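Local coordinates for penicillin-binding 1 transmembrane protein MrcA (Nitrosomonas europaea ATCC 19718, PDB 3D0F) that probably builds the bacterial cell wall as a bifunctional peptidoglycan glycosyltransferase and transpeptidase, of which this chain is the OB-like domain, at residues A9-P14 / D25-I30; A39-A44 / P86-R91; P46-A51 / T58-G63. All coordinates share one frame; numbering follows the deposited sequence. Where two conformers were deposited one is given.

Contact 1: residues A9-P14 / D25-I30; sequences AFLKLP and DIMQDI
Leu11 and Ile26 meet in a small apolar surface contact between the extended N-terminal arm, 9-14, and the last turn of helix 20-26 with the loop that follows it. Its centre lies about 22 Å from the centre of the chain, away from the five-stranded sheet, and it is a compact example of how a few aliphatic groups can fasten an irregular arm to a short helix.

Ile26 is the pivot. Its CG1 lies between the backbone N and the carbonyl carbon (chi1 62°), while CG2 stands anti to the carbonyl carbon. CG2 approaches Lys12 O to 3.4 Å, a van der Waals contact to the carbonyl oxygen. The terminal CD1 spans the arm from Leu11 to Pro14, touching Leu11 CB and Leu13 CD2, each at 3.9 Å, Lys12 O, and, more loosely, Pro14 CD at 4.3 Å. Leu13 starts out with its CB pointing away from the helix, and its CD2 branch is what comes back to Ile26.

Leu11 works on the other side of the exchange. Its chi1 (-45°) sets CG beside the backbone N; from there CD1 lies 3.6 Å from Ile26 O and 4.0 Å from CG of the selenomethionine Met27, whose chain crosses that of Leu11 at about a right angle. A type I turn from Met27 to Ile30, closed by the bond from Ile30 N to Met27 O (3.0 Å), then leads the chain off.

Lys54 of the second subunit donates to Met27 O and Ile30 O, and Leu13 packs on Pro86 of that subunit. The arrangement is that of an N-terminal arm, packed on the end of a short helix, that extends a beta sheet across a subunit interface: Ala9 and Phe10 pair with a strand of the second subunit, continuing its antiparallel sheet.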
loop_
_atom_site.group_PDB
_atom_site.type_symbol
_atom_site.label_atom_id
_atom_site.label_comp_id
_atom_site.label_asym_id
_atom_site.label_seq_id
_atom_site.Cartn_x
_atom_site.Cartn_y
_atom_site.Cartn_z
ATOM N N ALA A 9 -11.617 -10.271 -9.944
ATOM C CA ALA A 9 -12.989 -9.837 -9.795
ATOM C C ALA A 9 -13.243 -8.758 -10.824
ATOM O O ALA A 9 -12.314 -8.184 -11.385
ATOM C CB ALA A 9 -13.273 -9.287 -8.373
ATOM N N PHE A 10 -14.512 -8.487 -11.041
ATOM C CA PHE A 10 -14.963 -7.411 -11.937
ATOM C C PHE A 10 -16.029 -6.594 -11.231
ATOM O O PHE A 10 -17.017 -7.137 -10.755
ATOM C CB PHE A 10 -15.507 -7.989 -13.223
ATOM C CG PHE A 10 -14.475 -8.756 -14.012
ATOM C CD1 PHE A 10 -14.216 -10.063 -13.720
ATOM C CD2 PHE A 10 -13.750 -8.143 -15.050
ATOM C CE1 PHE A 10 -13.253 -10.784 -14.426
ATOM C CE2 PHE A 10 -12.812 -8.861 -15.762
ATOM C CZ PHE A 10 -12.550 -10.161 -15.424
ATOM N N LEU A 11 -15.845 -5.291 -11.171
ATOM C CA LEU A 11 -16.822 -4.375 -10.573
ATOM C C LEU A 11 -17.625 -3.678 -11.664
ATOM O O LEU A 11 -17.220 -3.623 -12.840
ATOM C CB LEU A 11 -16.111 -3.370 -9.701
ATOM C CG LEU A 11 -15.038 -3.874 -8.749
ATOM C CD1 LEU A 11 -14.267 -2.826 -7.949
ATOM C CD2 LEU A 11 -15.720 -4.888 -7.799
ATOM N N LYS A 12 -18.819 -3.246 -11.294
ATOM C CA LYS A 12 -19.719 -2.580 -12.238
ATOM C C LYS A 12 -19.455 -1.072 -12.176
ATOM O O LYS A 12 -19.692 -0.433 -11.149
ATOM C CB LYS A 12 -21.160 -2.881 -11.870
ATOM C CG LYS A 12 -22.136 -2.362 -12.891
ATOM C CD LYS A 12 -23.541 -2.572 -12.406
ATOM C CE LYS A 12 -24.043 -3.990 -12.591
ATOM N NZ LYS A 12 -25.532 -3.972 -12.778
ATOM N N LEU A 13 -18.941 -0.484 -13.249
ATOM C CA LEU A 13 -18.523 0.888 -13.207
ATOM C C LEU A 13 -19.732 1.833 -13.351
ATOM O O LEU A 13 -20.757 1.452 -13.940
ATOM C CB LEU A 13 -17.573 1.233 -14.347
ATOM C CG LEU A 13 -16.208 0.574 -14.390
ATOM C CD1 LEU A 13 -15.589 0.908 -15.765
ATOM C CD2 LEU A 13 -15.342 1.036 -13.249
ATOM N N PRO A 14 -19.571 3.043 -12.825
ATOM C CA PRO A 14 -20.521 4.125 -13.195
ATOM C C PRO A 14 -20.239 4.608 -14.637
ATOM O O PRO A 14 -19.137 4.380 -15.148
ATOM C CB PRO A 14 -20.157 5.228 -12.199
ATOM C CG PRO A 14 -18.686 5.017 -11.926
ATOM C CD PRO A 14 -18.547 3.525 -11.893
ATOM N N ASP A 25 -16.996 3.894 -3.993
ATOM C CA ASP A 25 -18.109 3.069 -3.488
ATOM C C ASP A 25 -18.088 1.662 -4.060
ATOM O O ASP A 25 -18.306 0.682 -3.317
ATOM C CB ASP A 25 -19.459 3.720 -3.798
ATOM C CG ASP A 25 -19.817 4.838 -2.816
ATOM O OD1 ASP A 25 -19.086 5.113 -1.817
ATOM O OD2 ASP A 25 -20.872 5.432 -3.077
ATOM N N ILE A 26 -17.783 1.517 -5.356
ATOM C CA ILE A 26 -17.783 0.126 -5.932
ATOM C C ILE A 26 -16.575 -0.678 -5.400
ATOM O O ILE A 26 -16.642 -1.905 -5.391
ATOM C CB ILE A 26 -17.828 0.044 -7.466
ATOM C CG1 ILE A 26 -16.587 0.699 -8.107
ATOM C CG2 ILE A 26 -19.096 0.770 -7.982
ATOM C CD1 ILE A 26 -16.523 0.534 -9.613
HETATM N N MSE A 27 -15.528 0.018 -4.941
HETATM C CA MSE A 27 -14.323 -0.590 -4.388
HETATM C C MSE A 27 -14.372 -0.784 -2.876
HETATM O O MSE A 27 -13.380 -1.203 -2.284
HETATM C CB MSE A 27 -13.106 0.276 -4.751
HETATM C CG MSE A 27 -12.833 0.419 -6.205
HETATM SE SE MSE A 27 -11.084 1.301 -6.481
HETATM C CE MSE A 27 -9.851 -0.126 -6.164
ATOM N N GLN A 28 -15.500 -0.469 -2.261
ATOM C CA GLN A 28 -15.554 -0.383 -0.803
ATOM C C GLN A 28 -15.011 -1.602 -0.061
ATOM O O GLN A 28 -14.451 -1.436 1.019
ATOM C CB GLN A 28 -16.959 -0.054 -0.339
ATOM C CG GLN A 28 -17.982 -1.103 -0.568
ATOM C CD GLN A 28 -19.388 -0.669 -0.151
ATOM O OE1 GLN A 28 -19.559 0.380 0.495
ATOM N NE2 GLN A 28 -20.401 -1.459 -0.547
ATOM N N ASP A 29 -15.233 -2.808 -0.602
ATOM C CA ASP A 29 -14.858 -4.039 0.112
ATOM C C ASP A 29 -13.408 -4.483 -0.126
ATOM O O ASP A 29 -12.929 -5.357 0.618
ATOM C CB ASP A 29 -15.768 -5.199 -0.280
ATOM C CG ASP A 29 -17.223 -5.054 0.260
ATOM O OD1 ASP A 29 -17.437 -4.268 1.222
ATOM O OD2 ASP A 29 -18.114 -5.767 -0.278
ATOM N N ILE A 30 -12.748 -3.885 -1.105
ATOM C CA ILE A 30 -11.467 -4.343 -1.647
ATOM C C ILE A 30 -10.359 -3.338 -1.335
ATOM O O ILE A 30 -10.613 -2.139 -1.271
ATOM C CB ILE A 30 -11.582 -4.505 -3.198
ATOM C CG1 ILE A 30 -12.751 -5.418 -3.549
ATOM C CG2 ILE A 30 -10.262 -5.007 -3.823
ATOM C CD1 ILE A 30 -12.756 -6.684 -2.811
#

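Contact 2: residues A39-A44 / P86-R91. With PO4 (phosphate ion), chain C.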
loop_
_atom_site.group_PDB
_atom_site.type_symbol
_atom_site.label_atom_id
_atom_site.label_comp_id
_atom_site.label_asym_id
_atom_site.label_seq_id
_atom_site.Cartn_x
_atom_site.Cartn_y
_atom_site.Cartn_z
ATOM N N ALA A 39 6.196 -0.586 9.130
ATOM C CA ALA A 39 7.448 0.070 9.417
ATOM C C ALA A 39 7.911 -0.372 10.808
ATOM O O ALA A 39 7.102 -0.688 11.672
ATOM C CB ALA A 39 7.351 1.597 9.356
ATOM N N VAL A 40 9.206 -0.363 10.998
ATOM C CA VAL A 40 9.777 -0.673 12.311
ATOM C C VAL A 40 10.374 0.585 12.900
ATOM O O VAL A 40 11.161 1.275 12.252
ATOM C CB VAL A 40 10.855 -1.797 12.284
ATOM C CG1 VAL A 40 12.019 -1.450 11.360
ATOM C CG2 VAL A 40 11.388 -2.072 13.686
ATOM N N VAL A 41 10.016 0.869 14.133
ATOM C CA VAL A 41 10.489 2.071 14.819
ATOM C C VAL A 41 11.979 1.969 15.175
ATOM O O VAL A 41 12.435 0.946 15.716
ATOM C CB VAL A 41 9.624 2.405 16.058
ATOM C CG1 VAL A 41 10.283 3.587 16.905
ATOM C CG2 VAL A 41 8.180 2.748 15.590
ATOM N N LEU A 42 12.713 3.016 14.816
ATOM C CA LEU A 42 14.129 3.157 15.176
ATOM C C LEU A 42 14.345 4.063 16.393
ATOM O O LEU A 42 15.261 3.844 17.169
ATOM C CB LEU A 42 14.921 3.726 13.983
ATOM C CG LEU A 42 14.749 2.909 12.701
ATOM C CD1 LEU A 42 15.600 3.528 11.582
ATOM C CD2 LEU A 42 15.031 1.411 12.861
ATOM N N SER A 43 13.577 5.144 16.507
ATOM C CA SER A 43 13.631 6.026 17.607
ATOM C C SER A 43 12.261 6.624 17.842
ATOM O O SER A 43 11.495 6.766 16.903
ATOM C CB SER A 43 14.654 7.108 17.349
ATOM O OG SER A 43 14.198 8.031 16.404
ATOM N N ALA A 44 11.980 7.012 19.088
ATOM C CA ALA A 44 10.673 7.594 19.422
ATOM C C ALA A 44 10.741 8.530 20.579
ATOM O O ALA A 44 11.342 8.232 21.616
ATOM C CB ALA A 44 9.661 6.532 19.716
ATOM N N PRO A 86 12.004 1.755 20.229
ATOM C CA PRO A 86 12.715 1.062 19.153
ATOM C C PRO A 86 12.404 -0.426 19.013
ATOM O O PRO A 86 12.458 -1.184 20.005
ATOM C CB PRO A 86 14.185 1.307 19.486
ATOM C CG PRO A 86 14.176 2.511 20.299
ATOM C CD PRO A 86 12.917 2.514 21.092
ATOM N N GLY A 87 12.101 -0.830 17.794
ATOM C CA GLY A 87 11.685 -2.182 17.459
ATOM C C GLY A 87 10.193 -2.350 17.288
ATOM O O GLY A 87 9.751 -3.366 16.781
ATOM N N ALA A 88 9.419 -1.356 17.706
ATOM C CA ALA A 88 7.975 -1.460 17.568
ATOM C C ALA A 88 7.623 -1.596 16.103
ATOM O O ALA A 88 8.071 -0.813 15.287
ATOM C CB ALA A 88 7.319 -0.251 18.160
ATOM N N LEU A 89 6.771 -2.572 15.804
ATOM C CA LEU A 89 6.167 -2.735 14.488
ATOM C C LEU A 89 4.890 -1.894 14.438
ATOM O O LEU A 89 3.928 -2.108 15.197
ATOM C CB LEU A 89 5.846 -4.223 14.213
ATOM C CG LEU A 89 5.168 -4.527 12.878
ATOM C CD1 LEU A 89 6.015 -4.076 11.692
ATOM C CD2 LEU A 89 4.832 -6.021 12.820
ATOM N N ILE A 90 4.904 -0.915 13.545
ATOM C CA ILE A 90 3.771 0.008 13.344
ATOM C C ILE A 90 3.315 -0.014 11.925
ATOM O O ILE A 90 3.948 -0.617 11.053
ATOM C CB ILE A 90 4.136 1.457 13.786
ATOM C CG1 ILE A 90 5.346 1.995 13.022
ATOM C CG2 ILE A 90 4.415 1.446 15.349
ATOM C CD1 ILE A 90 5.569 3.476 13.149
ATOM N N ARG A 91 2.221 0.673 11.681
ATOM C CA ARG A 91 1.736 0.875 10.329
ATOM C C ARG A 91 1.695 2.369 10.088
ATOM O O ARG A 91 1.308 3.151 10.961
ATOM C CB ARG A 91 0.329 0.278 10.154
ATOM C CG ARG A 91 0.275 -1.218 10.501
ATOM C CD ARG A 91 0.889 -2.138 9.439
ATOM N NE ARG A 91 0.973 -3.476 10.005
ATOM C CZ ARG A 91 1.364 -4.566 9.345
ATOM N NH1 ARG A 91 1.658 -4.504 8.062
ATOM N NH2 ARG A 91 1.437 -5.726 10.011
HETATM P P PO4 C . 1.981 -8.343 7.293
HETATM O O1 PO4 C . 1.933 -8.311 8.794
HETATM O O2 PO4 C . 2.881 -9.490 6.900
HETATM O O3 PO4 C . 0.580 -8.566 6.752
HETATM O O4 PO4 C . 2.522 -7.071 6.691
#
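Val41 and Ile90 form the apolar centre of this antiparallel strand pair, which joins 37-45 to 88-94 in the sheet of the OB-like domain. Their side chains cross at about a right angle, Val41 CG2 resting 3.6 Å from Ile90 CD1. Val41 has CG1 anti to the backbone N (chi1 172°), which leaves CG2 beside that N, where it also meets Ala88 CB at 4.0 Å. Ala39 CB lies on the same face as Ile90 and packs on its CG1, while Val49 and Ala51 of the neighbouring strand 48-53 pack against Val41 and Ala39.

Around this centre runs the backbone pairing. Ala39 and Ile90 are a hydrogen-bonded pair, with the bond from Ile90 N to Ala39 O (2.9 Å) much the straighter of the two. Val40 and Leu89 follow as a non-hydrogen-bonded pair. Val41 N then reaches Ala88 O at 2.8 Å, and Gly87 N returns to Val41 O. Gly87 has positive phi (100°), a backbone shape that suits glycine, since a beta carbon would collide with the carbonyl oxygen of Pro86. Next to it, the Pro86 ring sets CG 3.6 Å from Leu42 O, beside the corner where Leu42 and Ser43 both face Glu50 in a classic beta bulge.

Ala88 and Leu89 pair in turn with a strand of the second subunit. At the polar edge Arg91 forms a salt bridge through NH2 to Glu8 of that subunit. Its guanidinium also grips a phosphate ion, probably from the crystallisation liquor, in a two-pronged contact with the phosphorus in plane: NH1 donates to O4 at 3.0 Å and NH2 to O1 at 2.9 Å.

Contact 3: residues P46-A51 / T58-G63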
loop_
_atom_site.group_PDB
_atom_site.type_symbol
_atom_site.label_atom_id
_atom_site.label_comp_id
_atom_site.label_asym_id
_atom_site.label_seq_id
_atom_site.Cartn_x
_atom_site.Cartn_y
_atom_site.Cartn_z
ATOM N N PRO A 46 7.966 12.079 22.104
ATOM C CA PRO A 46 6.648 12.653 21.834
ATOM C C PRO A 46 6.612 13.585 20.605
ATOM O O PRO A 46 5.514 13.875 20.063
ATOM C CB PRO A 46 6.353 13.447 23.126
ATOM C CG PRO A 46 7.121 12.782 24.139
ATOM C CD PRO A 46 8.421 12.412 23.463
ATOM N N GLY A 47 7.774 14.074 20.199
ATOM C CA GLY A 47 7.881 15.007 19.061
ATOM C C GLY A 47 8.258 14.379 17.733
ATOM O O GLY A 47 8.090 15.012 16.716
ATOM N N ALA A 48 8.808 13.158 17.722
ATOM C CA ALA A 48 9.228 12.566 16.466
ATOM C C ALA A 48 9.431 11.062 16.610
ATOM O O ALA A 48 10.012 10.606 17.585
ATOM C CB ALA A 48 10.529 13.165 16.047
ATOM N N VAL A 49 8.977 10.320 15.621
ATOM C CA VAL A 49 9.253 8.904 15.498
ATOM C C VAL A 49 9.974 8.712 14.167
ATOM O O VAL A 49 9.480 9.171 13.114
ATOM C CB VAL A 49 7.925 8.117 15.512
ATOM C CG1 VAL A 49 8.150 6.671 15.099
ATOM C CG2 VAL A 49 7.237 8.285 16.878
ATOM N N GLU A 50 11.118 8.019 14.199
ATOM C CA GLU A 50 11.813 7.596 12.978
ATOM C C GLU A 50 11.508 6.113 12.794
ATOM O O GLU A 50 11.629 5.338 13.746
ATOM C CB GLU A 50 13.335 7.767 13.125
ATOM C CG GLU A 50 13.759 9.200 13.238
ATOM C CD GLU A 50 15.122 9.536 12.623
ATOM O OE1 GLU A 50 15.947 8.631 12.332
ATOM O OE2 GLU A 50 15.348 10.765 12.443
ATOM N N ALA A 51 11.127 5.719 11.592
ATOM C CA ALA A 51 10.774 4.343 11.299
ATOM C C ALA A 51 11.308 3.910 9.932
ATOM O O ALA A 51 11.399 4.739 9.013
ATOM C CB ALA A 51 9.247 4.135 11.407
ATOM N N THR A 58 13.879 5.495 5.483
ATOM C CA THR A 58 13.633 5.839 6.882
ATOM C C THR A 58 12.795 7.111 6.818
ATOM O O THR A 58 13.135 8.094 6.143
ATOM C CB THR A 58 14.899 6.014 7.700
ATOM O OG1 THR A 58 15.636 4.771 7.746
ATOM C CG2 THR A 58 14.554 6.441 9.141
ATOM N N ILE A 59 11.653 7.040 7.456
ATOM C CA ILE A 59 10.712 8.174 7.513
ATOM C C ILE A 59 10.705 8.767 8.926
ATOM O O ILE A 59 11.072 8.098 9.880
ATOM C CB ILE A 59 9.253 7.768 7.118
ATOM C CG1 ILE A 59 8.692 6.643 8.002
ATOM C CG2 ILE A 59 9.193 7.331 5.623
ATOM C CD1 ILE A 59 7.205 6.312 7.768
ATOM N N ARG A 60 10.326 10.040 8.993
ATOM C CA ARG A 60 10.191 10.755 10.249
ATOM C C ARG A 60 8.751 11.252 10.379
ATOM O O ARG A 60 8.295 12.045 9.525
ATOM C CB ARG A 60 11.183 11.928 10.307
ATOM C CG ARG A 60 11.441 12.478 11.677
ATOM C CD ARG A 60 12.733 13.375 11.636
ATOM N NE ARG A 60 13.146 13.813 12.944
ATOM C CZ ARG A 60 12.744 14.923 13.539
ATOM N NH1 ARG A 60 11.876 15.769 12.953
ATOM N NH2 ARG A 60 13.204 15.189 14.754
ATOM N N ILE A 61 8.076 10.854 11.455
ATOM C CA ILE A 61 6.651 11.194 11.711
ATOM C C ILE A 61 6.651 12.200 12.850
ATOM O O ILE A 61 7.260 11.949 13.890
ATOM C CB ILE A 61 5.801 9.964 12.053
ATOM C CG1 ILE A 61 5.961 8.914 10.931
ATOM C CG2 ILE A 61 4.292 10.332 12.238
ATOM C CD1 ILE A 61 6.024 7.477 11.436
ATOM N N THR A 62 5.930 13.309 12.641
ATOM C CA THR A 62 5.898 14.429 13.583
ATOM C C THR A 62 4.506 15.070 13.554
ATOM O O THR A 62 3.690 14.712 12.724
ATOM C CB THR A 62 6.924 15.540 13.225
ATOM O OG1 THR A 62 6.585 16.133 11.947
ATOM C CG2 THR A 62 8.347 14.941 13.169
ATOM N N GLY A 63 4.274 16.051 14.407
ATOM C CA GLY A 63 3.047 16.876 14.353
ATOM C C GLY A 63 1.761 16.048 14.231
ATOM O O GLY A 63 1.498 15.136 15.019
HETATM O O HOH W 1 6.020 16.776 16.629
#
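Val49 and Ile61, and likewise Ala51 and Ile59, face each other as hydrogen-bonded pairs of two antiparallel strands. Each pair exchanges two backbone bonds, from Ile61 N to Val49 O at 2.7 Å in the shortest case. Between them Glu50 and Arg60 form the non-hydrogen-bonded pair, where Glu50 CA approaches Ile59 O to 3.2 Å in a CA-H...O contact.

The apolar contacts lie on the face of Val49, Ala51, Ile59 and Ile61. Val49 CG1 meets Ile61 CD1, and Ala51 CB meets Ile59 CG1, both at 4.3 Å. This face turns inward: Trp100 and Val92 pack on both isoleucines.

Charged groups occupy the other face. Arg60 has CG anti to the backbone N (chi1 -162°) and runs extended as far as NE. Glu50 OE2 sits in plane at the guanidinium edge, 3.8 Å from Arg60 NE, a long salt bridge with carboxylate and guanidinium planes 88° apart. One guanidinium face is covered by Ala48 CB, which lies toward the rim, 3.6 Å from Arg60 NH2.

Beyond Thr62 the pairing passes to water: one molecule donates to Gly47 O at 2.7 Å and accepts from Gly63 N at 2.9 Å. The whole is a two-stranded beta hairpin with one apolar and one charged face, whose 58-61 strand is an outermost strand of the OB-like domain's sheet within the chain, while 48-53 joins it to 37-45.

In the fold
Contacts 2 and 3 belong to one sheet, whereas contact 1 stands apart, its centre about 34 Å from that of contact 2 and on the opposite side of the chain's centre. Contact 2 is buried and contact 3 partly so; strands 37-45 and 48-53 are neighbours in the sheet. Both rely on backbone pairing with aliphatic packing, but contact 3 sets a Glu-Arg pair across its own strands, whereas the charge of contact 2, Arg91, reaches out to the second subunit and a phosphate. Contact 1, at the surface, has aliphatic side chains packed on one another and on backbone carbonyl oxygens, with no backbone pairing between its segments. Contacts 1 and 2 touch the second subunit; contact 3 does not.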